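Local coordinates for putative uncharacterized protein (Chaetomium thermophilum var. thermophilum DSM 1495, PDB 5M43) that probably dephosphorylates phosphotyrosine and phosphoserine/threonine through this dual-specificity phosphatase domain of Yvh1, part of a longer protein linked to ribosome assembly, at residues E11-G15 against S110-I114; I34-H40 against K53-I59; L68-P72 against Q162-W166; I78-G84 against S95-V101. All blocks are in the same frame, centred on the assembly; numbering follows the deposited sequence.

Contact 1: residues E11-G15 against S110-I114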
loop_
_atom_site.group_PDB
_atom_site.type_symbol
_atom_site.label_atom_id
_atom_site.label_comp_id
_atom_site.label_asym_id
_atom_site.label_seq_id
_atom_site.Cartn_x
_atom_site.Cartn_y
_atom_site.Cartn_z
ATOM N N GLU A 11 0.160 -5.164 10.421
ATOM C CA GLU A 11 -1.225 -4.684 10.536
ATOM C C GLU A 11 -1.437 -3.622 9.464
ATOM O O GLU A 11 -1.491 -2.405 9.705
ATOM C CB GLU A 11 -1.518 -4.146 11.930
ATOM C CG GLU A 11 -1.413 -5.230 13.076
ATOM C CD GLU A 11 -2.393 -6.398 12.792
ATOM O OE1 GLU A 11 -2.030 -7.556 13.030
ATOM O OE2 GLU A 11 -3.485 -6.165 12.305
ATOM N N LEU A 12 -1.643 -4.126 8.254
ATOM C CA LEU A 12 -1.667 -3.368 7.017
ATOM C C LEU A 12 -3.006 -3.697 6.356
ATOM O O LEU A 12 -3.307 -4.885 6.143
ATOM C CB LEU A 12 -0.495 -3.817 6.159
ATOM C CG LEU A 12 -0.415 -3.188 4.746
ATOM C CD1 LEU A 12 -0.309 -1.657 4.901
ATOM C CD2 LEU A 12 0.818 -3.731 4.035
ATOM N N PHE A 13 -3.728 -2.644 5.948
ATOM C CA PHE A 13 -5.081 -2.784 5.404
ATOM C C PHE A 13 -5.175 -2.086 4.072
ATOM O O PHE A 13 -4.444 -1.130 3.798
ATOM C CB PHE A 13 -6.129 -2.165 6.370
ATOM C CG PHE A 13 -6.315 -2.975 7.633
ATOM C CD1 PHE A 13 -5.369 -2.951 8.683
ATOM C CD2 PHE A 13 -7.446 -3.800 7.773
ATOM C CE1 PHE A 13 -5.533 -3.729 9.847
ATOM C CE2 PHE A 13 -7.604 -4.586 8.960
ATOM C CZ PHE A 13 -6.671 -4.554 9.951
ATOM N N VAL A 14 -6.135 -2.532 3.259
ATOM C CA VAL A 14 -6.357 -1.940 1.927
ATOM C C VAL A 14 -7.861 -1.823 1.708
ATOM O O VAL A 14 -8.661 -2.664 2.164
ATOM C CB VAL A 14 -5.714 -2.821 0.843
ATOM C CG1 VAL A 14 -6.366 -4.171 0.739
ATOM C CG2 VAL A 14 -5.816 -2.162 -0.569
ATOM N N GLY A 15 -8.239 -0.796 0.974
ATOM C CA GLY A 15 -9.646 -0.616 0.667
ATOM C C GLY A 15 -9.876 0.555 -0.243
ATOM O O GLY A 15 -8.931 1.156 -0.755
ATOM N N SER A 110 -4.111 1.710 -4.700
ATOM C CA SER A 110 -3.682 1.324 -3.357
ATOM C C SER A 110 -2.947 -0.017 -3.384
ATOM O O SER A 110 -2.007 -0.232 -2.618
ATOM C CB SER A 110 -4.894 1.231 -2.376
ATOM O OG SER A 110 -5.861 0.402 -2.969
ATOM N N VAL A 111 -3.414 -0.940 -4.234
ATOM C CA VAL A 111 -2.809 -2.258 -4.317
ATOM C C VAL A 111 -1.386 -2.129 -4.834
ATOM O O VAL A 111 -0.496 -2.879 -4.419
ATOM C CB VAL A 111 -3.679 -3.167 -5.214
ATOM C CG1 VAL A 111 -3.025 -4.506 -5.567
ATOM C CG2 VAL A 111 -4.996 -3.489 -4.474
ATOM N N THR A 112 -1.177 -1.243 -5.829
ATOM C CA THR A 112 0.190 -1.024 -6.302
ATOM C C THR A 112 1.104 -0.554 -5.181
ATOM O O THR A 112 2.252 -1.023 -5.046
ATOM C CB THR A 112 0.149 -0.011 -7.454
ATOM O OG1 THR A 112 -0.586 -0.569 -8.547
ATOM C CG2 THR A 112 1.625 0.345 -7.903
ATOM N N ALA A 113 0.614 0.372 -4.358
ATOM C CA ALA A 113 1.425 0.825 -3.220
ATOM C C ALA A 113 1.741 -0.311 -2.260
ATOM O O ALA A 113 2.884 -0.405 -1.773
ATOM C CB ALA A 113 0.678 1.957 -2.499
ATOM N N ILE A 114 0.758 -1.169 -1.980
ATOM C CA ILE A 114 0.995 -2.282 -1.046
ATOM C C ILE A 114 1.983 -3.254 -1.644
ATOM O O ILE A 114 2.878 -3.733 -0.955
ATOM C CB ILE A 114 -0.332 -2.962 -0.707
ATOM C CG1 ILE A 114 -1.054 -1.998 0.242
ATOM C CG2 ILE A 114 -0.067 -4.407 -0.133
ATOM C CD1 ILE A 114 -2.323 -2.494 0.754
#
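Strand 12-15 and helix segment 110-114 run nearly antiparallel, at 157° and with their axes 8.9 Å apart; the alternation of the strand turns Leu-12 and Val-14, but not Phe-13, to the helix side that carries Ser-110, Val-111 and Ile-114. The backbones come nearest at Val-14 and Ser-110, whose CA atoms are 6.8 Å apart. Val-14 is the chief strand residue here: CG1 lies between the backbone N and the carbonyl carbon (chi1 65°), which leaves CG2 anti to N and turned to the helix, 3.5 Å from Ser-110 OG and 4.2 Å from Val-111 CG2. Ile-114 reaches obliquely across with its extended CG1-CD1 arm, and CD1 presses tightly on Val-14 CB at 3.4 Å. The other branch, Ile-114 CG2, meets Leu-12 CD2 at 4.3 Å. This is helix-on-sheet packing in the core of a protein-tyrosine phosphatase domain. Helix 109-121 begins at the arginine of the family's HCX5R signature, here His-102 to Arg-109, whose loop normally cradles the substrate phosphate. A nitrate ion, probably from the crystallisation liquor, sits about 6 Å from the Ser-110 side chain. Branched aliphatic residues fill the interface without asking for polar partners. The small side chain of Ser-110 fits between the strand, Val-101 and Cys-103. Its hydroxyl is buried and has no hydrogen-bonding partner in the model, although Gly-15 O lies 3.9 Å from OG.

Contact 2: residues I34-H40 against K53-I59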
loop_
_atom_site.group_PDB
_atom_site.type_symbol
_atom_site.label_atom_id
_atom_site.label_comp_id
_atom_site.label_asym_id
_atom_site.label_seq_id
_atom_site.Cartn_x
_atom_site.Cartn_y
_atom_site.Cartn_z
ATOM N N ILE A 34 -3.213 6.636 7.530
ATOM C CA ILE A 34 -3.917 6.433 6.263
ATOM C C ILE A 34 -3.044 6.980 5.136
ATOM O O ILE A 34 -2.667 8.164 5.154
ATOM C CB ILE A 34 -5.291 7.122 6.247
ATOM C CG1 ILE A 34 -6.217 6.479 7.319
ATOM C CG2 ILE A 34 -5.928 7.059 4.830
ATOM C CD1 ILE A 34 -7.590 7.085 7.360
ATOM N N LEU A 35 -2.709 6.115 4.171
ATOM C CA LEU A 35 -2.091 6.537 2.906
ATOM C C LEU A 35 -3.172 6.516 1.838
ATOM O O LEU A 35 -3.697 5.444 1.507
ATOM C CB LEU A 35 -0.951 5.580 2.558
ATOM C CG LEU A 35 -0.336 5.818 1.170
ATOM C CD1 LEU A 35 0.266 7.231 1.074
ATOM C CD2 LEU A 35 0.725 4.765 0.856
ATOM N N SER A 36 -3.507 7.701 1.313
ATOM C CA SER A 36 -4.441 7.838 0.198
ATOM C C SER A 36 -3.632 7.870 -1.091
ATOM O O SER A 36 -2.959 8.867 -1.394
ATOM C CB SER A 36 -5.302 9.096 0.337
ATOM O OG SER A 36 -5.928 9.165 1.623
ATOM N N VAL A 37 -3.738 6.810 -1.893
ATOM C CA VAL A 37 -3.083 6.818 -3.201
ATOM C C VAL A 37 -4.133 7.377 -4.154
ATOM O O VAL A 37 -4.652 6.655 -5.012
ATOM C CB VAL A 37 -2.605 5.422 -3.615
ATOM C CG1 VAL A 37 -1.671 5.491 -4.819
ATOM C CG2 VAL A 37 -1.805 4.731 -2.427
ATOM N N ILE A 38 -4.581 8.590 -3.842
ATOM C CA ILE A 38 -5.593 9.333 -4.564
ATOM C C ILE A 38 -5.701 10.646 -3.848
ATOM O O ILE A 38 -5.356 10.727 -2.721
ATOM C CB ILE A 38 -6.930 8.551 -4.517
ATOM C CG1 ILE A 38 -8.019 9.243 -5.319
ATOM C CG2 ILE A 38 -7.418 8.369 -3.104
ATOM C CD1 ILE A 38 -9.220 8.362 -5.469
ATOM N N ASP A 39 -6.159 11.679 -4.526
ATOM C CA ASP A 39 -6.369 12.905 -3.802
ATOM C C ASP A 39 -7.467 12.668 -2.784
ATOM O O ASP A 39 -8.530 12.153 -3.135
ATOM C CB ASP A 39 -6.776 14.022 -4.772
ATOM C CG ASP A 39 -6.949 15.353 -4.074
ATOM O OD1 ASP A 39 -8.006 16.020 -4.319
ATOM O OD2 ASP A 39 -6.022 15.759 -3.342
ATOM N N HIS A 40 -7.230 13.062 -1.543
ATOM C CA HIS A 40 -8.152 12.765 -0.453
ATOM C C HIS A 40 -7.853 13.709 0.693
ATOM O O HIS A 40 -6.684 14.022 0.948
ATOM C CB HIS A 40 -7.948 11.310 -0.003
ATOM C CG HIS A 40 -8.982 10.808 0.967
ATOM N ND1 HIS A 40 -10.209 10.359 0.555
ATOM C CD2 HIS A 40 -8.946 10.627 2.312
ATOM C CE1 HIS A 40 -10.898 9.921 1.599
ATOM N NE2 HIS A 40 -10.163 10.089 2.680
ATOM N N LYS A 53 -2.486 9.935 11.159
ATOM C CA LYS A 53 -1.362 10.422 10.362
ATOM C C LYS A 53 -1.727 10.164 8.902
ATOM O O LYS A 53 -1.994 9.018 8.530
ATOM C CB LYS A 53 -0.080 9.694 10.776
ATOM C CG LYS A 53 1.185 10.149 10.033
ATOM C CD LYS A 53 1.662 11.469 10.546
ATOM C CE LYS A 53 3.051 11.792 9.981
ATOM N NZ LYS A 53 3.389 13.248 10.179
ATOM N N HIS A 54 -1.796 11.218 8.087
ATOM C CA HIS A 54 -2.350 11.116 6.745
ATOM C C HIS A 54 -1.366 11.591 5.680
ATOM O O HIS A 54 -0.764 12.653 5.835
ATOM C CB HIS A 54 -3.627 11.947 6.650
ATOM C CG HIS A 54 -4.346 11.785 5.358
ATOM N ND1 HIS A 54 -4.848 12.847 4.645
ATOM C CD2 HIS A 54 -4.615 10.675 4.627
ATOM C CE1 HIS A 54 -5.398 12.402 3.531
ATOM N NE2 HIS A 54 -5.283 11.084 3.504
ATOM N N LEU A 55 -1.233 10.824 4.594
ATOM C CA LEU A 55 -0.519 11.255 3.398
ATOM C C LEU A 55 -1.405 10.975 2.196
ATOM O O LEU A 55 -1.901 9.850 2.059
ATOM C CB LEU A 55 0.824 10.524 3.254
ATOM C CG LEU A 55 1.590 10.776 1.944
ATOM C CD1 LEU A 55 1.993 12.244 1.876
ATOM C CD2 LEU A 55 2.871 9.890 1.840
ATOM N N SER A 56 -1.635 11.987 1.362
ATOM C CA SER A 56 -2.366 11.826 0.102
ATOM C C SER A 56 -1.488 12.164 -1.095
ATOM O O SER A 56 -0.795 13.203 -1.133
ATOM C CB SER A 56 -3.660 12.662 0.075
ATOM O OG SER A 56 -4.199 12.715 -1.246
ATOM N N ILE A 57 -1.527 11.289 -2.088
ATOM C CA ILE A 57 -0.827 11.479 -3.345
ATOM C C ILE A 57 -1.857 11.581 -4.454
ATOM O O ILE A 57 -2.685 10.673 -4.618
ATOM C CB ILE A 57 0.134 10.314 -3.598
ATOM C CG1 ILE A 57 1.248 10.350 -2.542
ATOM C CG2 ILE A 57 0.778 10.420 -4.999
ATOM C CD1 ILE A 57 2.031 9.057 -2.520
ATOM N N ASP A 58 -1.788 12.667 -5.235
ATOM C CA ASP A 58 -2.775 12.920 -6.272
ATOM C C ASP A 58 -2.365 12.135 -7.512
ATOM O O ASP A 58 -1.471 12.557 -8.264
ATOM C CB ASP A 58 -2.845 14.420 -6.551
ATOM C CG ASP A 58 -3.894 14.771 -7.541
ATOM O OD1 ASP A 58 -3.881 15.937 -7.997
ATOM O OD2 ASP A 58 -4.682 13.906 -7.914
ATOM N N ILE A 59 -2.987 10.977 -7.735
ATOM C CA ILE A 59 -2.723 10.209 -8.953
ATOM C C ILE A 59 -3.998 9.523 -9.385
ATOM O O ILE A 59 -4.827 9.137 -8.553
ATOM C CB ILE A 59 -1.588 9.172 -8.746
ATOM C CG1 ILE A 59 -1.204 8.422 -10.025
ATOM C CG2 ILE A 59 -1.913 8.201 -7.656
ATOM C CD1 ILE A 59 0.061 7.515 -9.843
HETATM O O HOH W 1 -6.218 11.816 -7.248
HETATM O O HOH W 2 -3.485 14.949 -2.987
#
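His-54 and Ile-34 are bridge partners on adjacent parallel strands, 53-56 and 33-36, which belong to a beta-alpha-beta unit joined through helix 47-50. In regular parallel fashion, Ile-34 bonds to the residues before and after His-54: its N donates to Lys-53 O, and its O accepts from Leu-55 N at 3.1 Å. The same register continues with Ser-36 N to Leu-55 O and Ile-57 N to Ser-36 O. The imidazole of His-54 extends across the neighbouring strand, its CG anti to the backbone N (chi1 -174°). Its rim is used all along: CD2 lies 3.2 Å from Ile-34 O, CE1 lies 3.3 Å from His-40 O, and NE2 hydrogen-bonds Ser-36 OG at 2.8 Å, with that hydroxyl in the ring plane. Ser-36 OG also bonds His-102 NE2, so a short side chain with one versatile hydroxyl links two imidazoles, the second being the histidine of the phosphatase signature. Ile-34 CG2 touches the CD2 corner of the His-54 ring, 3.9 Å away. On the other face of the sheet Leu-35 and Leu-55 lie side by side, CD1 to CD2 3.8 Å, under Phe-77 of helix 71-83, where leucine's branched apolar end packs against the aromatic ring. Beyond the strands the chain 37-40 folds back over Ser-56. There Ser-56 OG, anti to its own N (chi1 168°), donates to Ile-38 O at 2.7 Å from 24° outside the carbonyl plane, and a water donates to both Ser-56 OG and Asp-39 OD2.

Contact 3: residues L68-P72 against Q162-W166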
loop_
_atom_site.group_PDB
_atom_site.type_symbol
_atom_site.label_atom_id
_atom_site.label_comp_id
_atom_site.label_asym_id
_atom_site.label_seq_id
_atom_site.Cartn_x
_atom_site.Cartn_y
_atom_site.Cartn_z
ATOM N N LEU A 68 5.715 5.077 -10.087
ATOM C CA LEU A 68 7.079 4.707 -9.673
ATOM C C LEU A 68 7.750 5.838 -8.903
ATOM O O LEU A 68 8.398 5.608 -7.870
ATOM C CB LEU A 68 7.932 4.357 -10.903
ATOM C CG LEU A 68 9.445 4.090 -10.644
ATOM C CD1 LEU A 68 9.568 2.797 -9.771
ATOM C CD2 LEU A 68 10.155 3.990 -12.034
ATOM N N ILE A 69 7.562 7.082 -9.364
ATOM C CA ILE A 69 8.236 8.215 -8.726
ATOM C C ILE A 69 7.863 8.328 -7.245
ATOM O O ILE A 69 8.639 8.866 -6.425
ATOM C CB ILE A 69 7.903 9.512 -9.499
ATOM C CG1 ILE A 69 8.656 10.657 -8.906
ATOM C CG2 ILE A 69 6.430 9.826 -9.353
ATOM C CD1 ILE A 69 10.103 10.583 -9.150
ATOM N N HIS A 70 6.659 7.883 -6.896
ATOM C CA HIS A 70 6.145 7.969 -5.547
ATOM C C HIS A 70 6.498 6.773 -4.690
ATOM O O HIS A 70 6.217 6.822 -3.490
ATOM C CB HIS A 70 4.627 8.127 -5.574
ATOM C CG HIS A 70 4.186 9.410 -6.237
ATOM N ND1 HIS A 70 3.408 9.452 -7.391
ATOM C CD2 HIS A 70 4.413 10.696 -5.897
ATOM C CE1 HIS A 70 3.152 10.709 -7.704
ATOM N NE2 HIS A 70 3.783 11.487 -6.838
ATOM N N LEU A 71 7.057 5.705 -5.271
ATOM C CA LEU A 71 7.107 4.490 -4.460
ATOM C C LEU A 71 8.087 4.614 -3.288
ATOM O O LEU A 71 7.757 4.076 -2.225
ATOM C CB LEU A 71 7.433 3.250 -5.301
ATOM C CG LEU A 71 6.326 2.916 -6.331
ATOM C CD1 LEU A 71 6.753 1.658 -7.076
ATOM C CD2 LEU A 71 4.941 2.734 -5.619
ATOM N N PRO A 72 9.209 5.317 -3.365
ATOM C CA PRO A 72 10.030 5.430 -2.138
ATOM C C PRO A 72 9.266 6.074 -0.993
ATOM O O PRO A 72 9.274 5.552 0.142
ATOM C CB PRO A 72 11.232 6.266 -2.607
ATOM C CG PRO A 72 11.435 5.860 -4.101
ATOM C CD PRO A 72 9.929 5.814 -4.568
ATOM N N GLN A 162 5.404 -0.643 -13.982
ATOM C CA GLN A 162 6.238 0.152 -13.079
ATOM C C GLN A 162 6.653 -0.640 -11.862
ATOM O O GLN A 162 7.711 -0.385 -11.314
ATOM C CB GLN A 162 5.500 1.431 -12.670
ATOM C CG GLN A 162 5.231 2.328 -13.912
ATOM C CD GLN A 162 4.389 3.541 -13.665
ATOM O OE1 GLN A 162 3.349 3.729 -14.336
ATOM N NE2 GLN A 162 4.868 4.437 -12.858
ATOM N N LEU A 163 5.794 -1.545 -11.388
ATOM C CA LEU A 163 6.215 -2.423 -10.289
ATOM C C LEU A 163 7.348 -3.338 -10.714
ATOM O O LEU A 163 8.225 -3.671 -9.902
ATOM C CB LEU A 163 5.028 -3.262 -9.797
ATOM C CG LEU A 163 4.025 -2.425 -9.006
ATOM C CD1 LEU A 163 2.743 -3.284 -8.819
ATOM C CD2 LEU A 163 4.571 -1.997 -7.635
ATOM N N GLU A 164 7.352 -3.770 -11.983
ATOM C CA GLU A 164 8.484 -4.548 -12.472
ATOM C C GLU A 164 9.731 -3.686 -12.499
ATOM O O GLU A 164 10.816 -4.145 -12.103
ATOM C CB GLU A 164 8.195 -5.130 -13.867
ATOM C CG GLU A 164 7.122 -6.243 -13.877
ATOM C CD GLU A 164 6.617 -6.551 -15.294
ATOM O OE1 GLU A 164 5.555 -7.200 -15.395
ATOM O OE2 GLU A 164 7.254 -6.119 -16.266
ATOM N N MET A 165 9.590 -2.417 -12.911
ATOM C CA MET A 165 10.742 -1.497 -12.822
ATOM C C MET A 165 11.233 -1.361 -11.386
ATOM O O MET A 165 12.439 -1.407 -11.124
ATOM C CB MET A 165 10.369 -0.103 -13.346
ATOM C CG MET A 165 9.672 -0.104 -14.649
ATOM S SD MET A 165 9.514 1.557 -15.345
ATOM C CE MET A 165 8.195 2.422 -14.718
ATOM N N TRP A 166 10.303 -1.159 -10.454
ATOM C CA TRP A 166 10.639 -1.058 -9.020
ATOM C C TRP A 166 11.485 -2.241 -8.545
ATOM O O TRP A 166 12.568 -2.064 -7.947
ATOM C CB TRP A 166 9.310 -0.970 -8.272
ATOM C CG TRP A 166 9.400 -0.914 -6.747
ATOM C CD1 TRP A 166 8.857 -1.804 -5.850
ATOM C CD2 TRP A 166 10.030 0.120 -5.973
ATOM N NE1 TRP A 166 9.138 -1.392 -4.564
ATOM C CE2 TRP A 166 9.815 -0.207 -4.605
ATOM C CE3 TRP A 166 10.718 1.304 -6.307
ATOM C CZ2 TRP A 166 10.273 0.583 -3.575
ATOM C CZ3 TRP A 166 11.171 2.098 -5.288
ATOM C CH2 TRP A 166 10.942 1.726 -3.921
#
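Leu-71 lies over one face of the Trp-166 indole. Its CB stands 3.9 Å from the centroid of the six-membered ring, only 8° off the normal, a CH-pi contact. CG is turned anti to the carbonyl carbon and chi2 is extended (-179°), which carries CD1 along the indole until it reaches Trp-166 CG at 3.7 Å; the same methyl touches Leu-163 CD2 more loosely. CB and CD1 together thus span the ring system, from its six-membered part to CG. Leu-68, the residue most covered by this contact, divides its branches between two partners: CD1 approaches Trp-166 CE3 at 3.9 Å, while CD2 meets Met-165 CE at 3.7 Å. Methionine fits this more exposed margin because its flexible chain can bend, here at chi3 (-83°), to lay the terminal methyl against the leucine. Pro-72 CG comes to 4.0 Å from Trp-166 CZ3, its ring sliding past the indole in the opposite direction; a proline is well accommodated near the start of a helix, where its nitrogen has no hydrogen to donate.

The contact joins the beginning of helix 71-83 to helix 157-168, both within the helical part of the dual-specificity phosphatase domain, and Leu-163 continues the packing onto Ile-115 and Ala-116 of helix 109-121. Trp-166 NE1 is hydrogen-bonded to Ala-116 O, which limits the rotation of the indole and satisfies its polar edge. Cohesion between these two segments therefore rests mainly on dispersion, CH-pi packing and the shape match between aliphatic groups and a large aromatic face.

Contact 4: residues I78-G84 against S95-V101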
loop_
_atom_site.group_PDB
_atom_site.type_symbol
_atom_site.label_atom_id
_atom_site.label_comp_id
_atom_site.label_asym_id
_atom_site.label_seq_id
_atom_site.Cartn_x
_atom_site.Cartn_y
_atom_site.Cartn_z
ATOM N N ILE A 78 4.456 3.655 4.803
ATOM C CA ILE A 78 3.890 2.407 5.321
ATOM C C ILE A 78 4.826 1.798 6.367
ATOM O O ILE A 78 4.408 1.449 7.495
ATOM C CB ILE A 78 3.625 1.424 4.174
ATOM C CG1 ILE A 78 2.568 2.005 3.192
ATOM C CG2 ILE A 78 3.178 0.052 4.733
ATOM C CD1 ILE A 78 2.457 1.217 1.933
ATOM N N ASP A 79 6.117 1.687 6.033
ATOM C CA ASP A 79 7.051 1.083 6.974
ATOM C C ASP A 79 7.142 1.898 8.257
ATOM O O ASP A 79 7.135 1.339 9.356
ATOM C CB ASP A 79 8.433 0.933 6.313
ATOM C CG ASP A 79 9.437 0.253 7.213
ATOM O OD1 ASP A 79 9.212 -0.941 7.448
ATOM O OD2 ASP A 79 10.461 0.910 7.582
ATOM N N SER A 80 7.299 3.234 8.155
ATOM C CA SER A 80 7.448 3.987 9.396
ATOM C C SER A 80 6.161 3.988 10.210
ATOM O O SER A 80 6.209 3.954 11.453
ATOM C CB SER A 80 7.938 5.412 9.140
ATOM O OG SER A 80 7.011 6.127 8.381
ATOM N N GLY A 81 4.995 3.997 9.556
ATOM C CA GLY A 81 3.759 3.879 10.324
ATOM C C GLY A 81 3.633 2.545 11.043
ATOM O O GLY A 81 3.276 2.513 12.227
ATOM N N LEU A 82 4.006 1.443 10.382
ATOM C CA LEU A 82 3.969 0.133 11.062
ATOM C C LEU A 82 4.977 0.041 12.208
ATOM O O LEU A 82 4.670 -0.527 13.273
ATOM C CB LEU A 82 4.230 -0.986 10.067
ATOM C CG LEU A 82 3.117 -1.133 9.006
ATOM C CD1 LEU A 82 3.554 -2.089 7.901
ATOM C CD2 LEU A 82 1.733 -1.609 9.705
ATOM N N ARG A 83 6.205 0.552 12.017
ATOM C CA ARG A 83 7.215 0.398 13.052
ATOM C C ARG A 83 7.057 1.427 14.156
ATOM O O ARG A 83 7.567 1.228 15.266
ATOM C CB ARG A 83 8.621 0.509 12.412
ATOM C CG ARG A 83 8.913 -0.563 11.403
ATOM C CD ARG A 83 10.428 -0.667 10.975
ATOM N NE ARG A 83 10.605 -1.770 10.029
ATOM C CZ ARG A 83 10.893 -3.021 10.388
ATOM N NH1 ARG A 83 11.028 -3.339 11.681
ATOM N NH2 ARG A 83 11.008 -3.954 9.458
ATOM N N GLY A 84 6.372 2.530 13.888
ATOM C CA GLY A 84 6.163 3.513 14.938
ATOM C C GLY A 84 7.364 4.368 15.258
ATOM O O GLY A 84 7.597 4.677 16.431
ATOM N N SER A 95 5.976 3.447 18.832
ATOM C CA SER A 95 4.582 3.048 19.022
ATOM C C SER A 95 4.043 2.489 17.711
ATOM O O SER A 95 3.455 3.215 16.898
ATOM C CB SER A 95 3.742 4.208 19.533
ATOM O OG SER A 95 4.146 5.381 18.875
ATOM N N PRO A 96 4.209 1.186 17.494
ATOM C CA PRO A 96 3.813 0.582 16.214
ATOM C C PRO A 96 2.368 0.938 15.865
ATOM O O PRO A 96 1.485 0.933 16.723
ATOM C CB PRO A 96 3.988 -0.919 16.472
ATOM C CG PRO A 96 5.035 -1.018 17.598
ATOM C CD PRO A 96 4.928 0.252 18.385
ATOM N N GLY A 97 2.130 1.251 14.593
ATOM C CA GLY A 97 0.838 1.713 14.140
ATOM C C GLY A 97 0.077 0.675 13.323
ATOM O O GLY A 97 0.469 -0.473 13.150
ATOM N N VAL A 98 -1.094 1.099 12.887
ATOM C CA VAL A 98 -1.915 0.305 11.981
ATOM C C VAL A 98 -2.178 1.146 10.743
ATOM O O VAL A 98 -2.786 2.227 10.833
ATOM C CB VAL A 98 -3.247 -0.113 12.634
ATOM C CG1 VAL A 98 -4.232 -0.800 11.599
ATOM C CG2 VAL A 98 -2.951 -1.047 13.843
ATOM N N VAL A 99 -1.752 0.651 9.584
ATOM C CA VAL A 99 -1.756 1.436 8.364
ATOM C C VAL A 99 -2.842 0.975 7.400
ATOM O O VAL A 99 -2.891 -0.213 7.031
ATOM C CB VAL A 99 -0.418 1.345 7.629
ATOM C CG1 VAL A 99 -0.456 2.189 6.308
ATOM C CG2 VAL A 99 0.739 1.817 8.529
ATOM N N LEU A 100 -3.680 1.919 6.963
ATOM C CA LEU A 100 -4.632 1.701 5.860
ATOM C C LEU A 100 -4.055 2.372 4.625
ATOM O O LEU A 100 -3.697 3.548 4.698
ATOM C CB LEU A 100 -6.001 2.315 6.156
ATOM C CG LEU A 100 -6.936 2.426 4.941
ATOM C CD1 LEU A 100 -7.339 1.000 4.428
ATOM C CD2 LEU A 100 -8.203 3.227 5.387
ATOM N N VAL A 101 -4.033 1.647 3.506
ATOM C CA VAL A 101 -3.713 2.219 2.205
ATOM C C VAL A 101 -5.004 2.137 1.409
ATOM O O VAL A 101 -5.564 1.043 1.235
ATOM C CB VAL A 101 -2.569 1.472 1.504
ATOM C CG1 VAL A 101 -2.225 2.176 0.105
ATOM C CG2 VAL A 101 -1.295 1.409 2.393
HETATM O O HOH W 3 2.494 -2.218 13.642
#
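Leu-82 and Ile-78 share a conformation, CG or CG1 anti to the carbonyl carbon (chi1 -66° and -63°), that swings both side chains from the last turns of helix 71-83 onto the strand. Leu-82 CD2 meets Val-99 CG2 at 3.8 Å, and Ile-78 CD1 meets Val-101 CG2, also at 3.8 Å; in each pair the side chains cross at about a right angle. Val-99 and Val-101, alternate residues facing the helix, give the compact branched surface that strands favour, and Gly-81 lets Val-99 CG2 settle close to the helix backbone. At the helix end the contact turns polar. Gly-97 N makes two weak hydrogen bonds, to Gly-81 O at 2.9 Å and to Leu-82 O at 3.4 Å, and a water donates to both Leu-82 O and Gly-97 O. Gly-84 leaves the helix with positive phi (76°), a conformation natural to glycine, and its O accepts from Ser-95 N at 3.1 Å. The arrangement is the second half of a beta-alpha-beta crossover, in which helix 71-83 returns the chain from edge strand 53-56 to central strand 99-102, the strand that leads into the signature loop of protein-tyrosine phosphatases.

Contact 1 is fully buried near the centre of the chain; contacts 2, 3 and 4 each have a partly exposed side. Contacts 1, 2 and 4 converge on one sheet: strand 99-102 pairs with 12-15 on one side and 33-36 on the other, and Val-37 packs on Ala-113, tying contact 2 to contact 1. Contacts 3 and 4 use opposite ends of helix 71-83 and do not touch. Their chemistry follows position. Contacts 1 and 3 rely mainly on apolar side-chain packing, between strand and helix or between helices; contact 2 depends on strand pairing and a histidine-serine network; contact 4 is apolar beneath the helix and polar at its end.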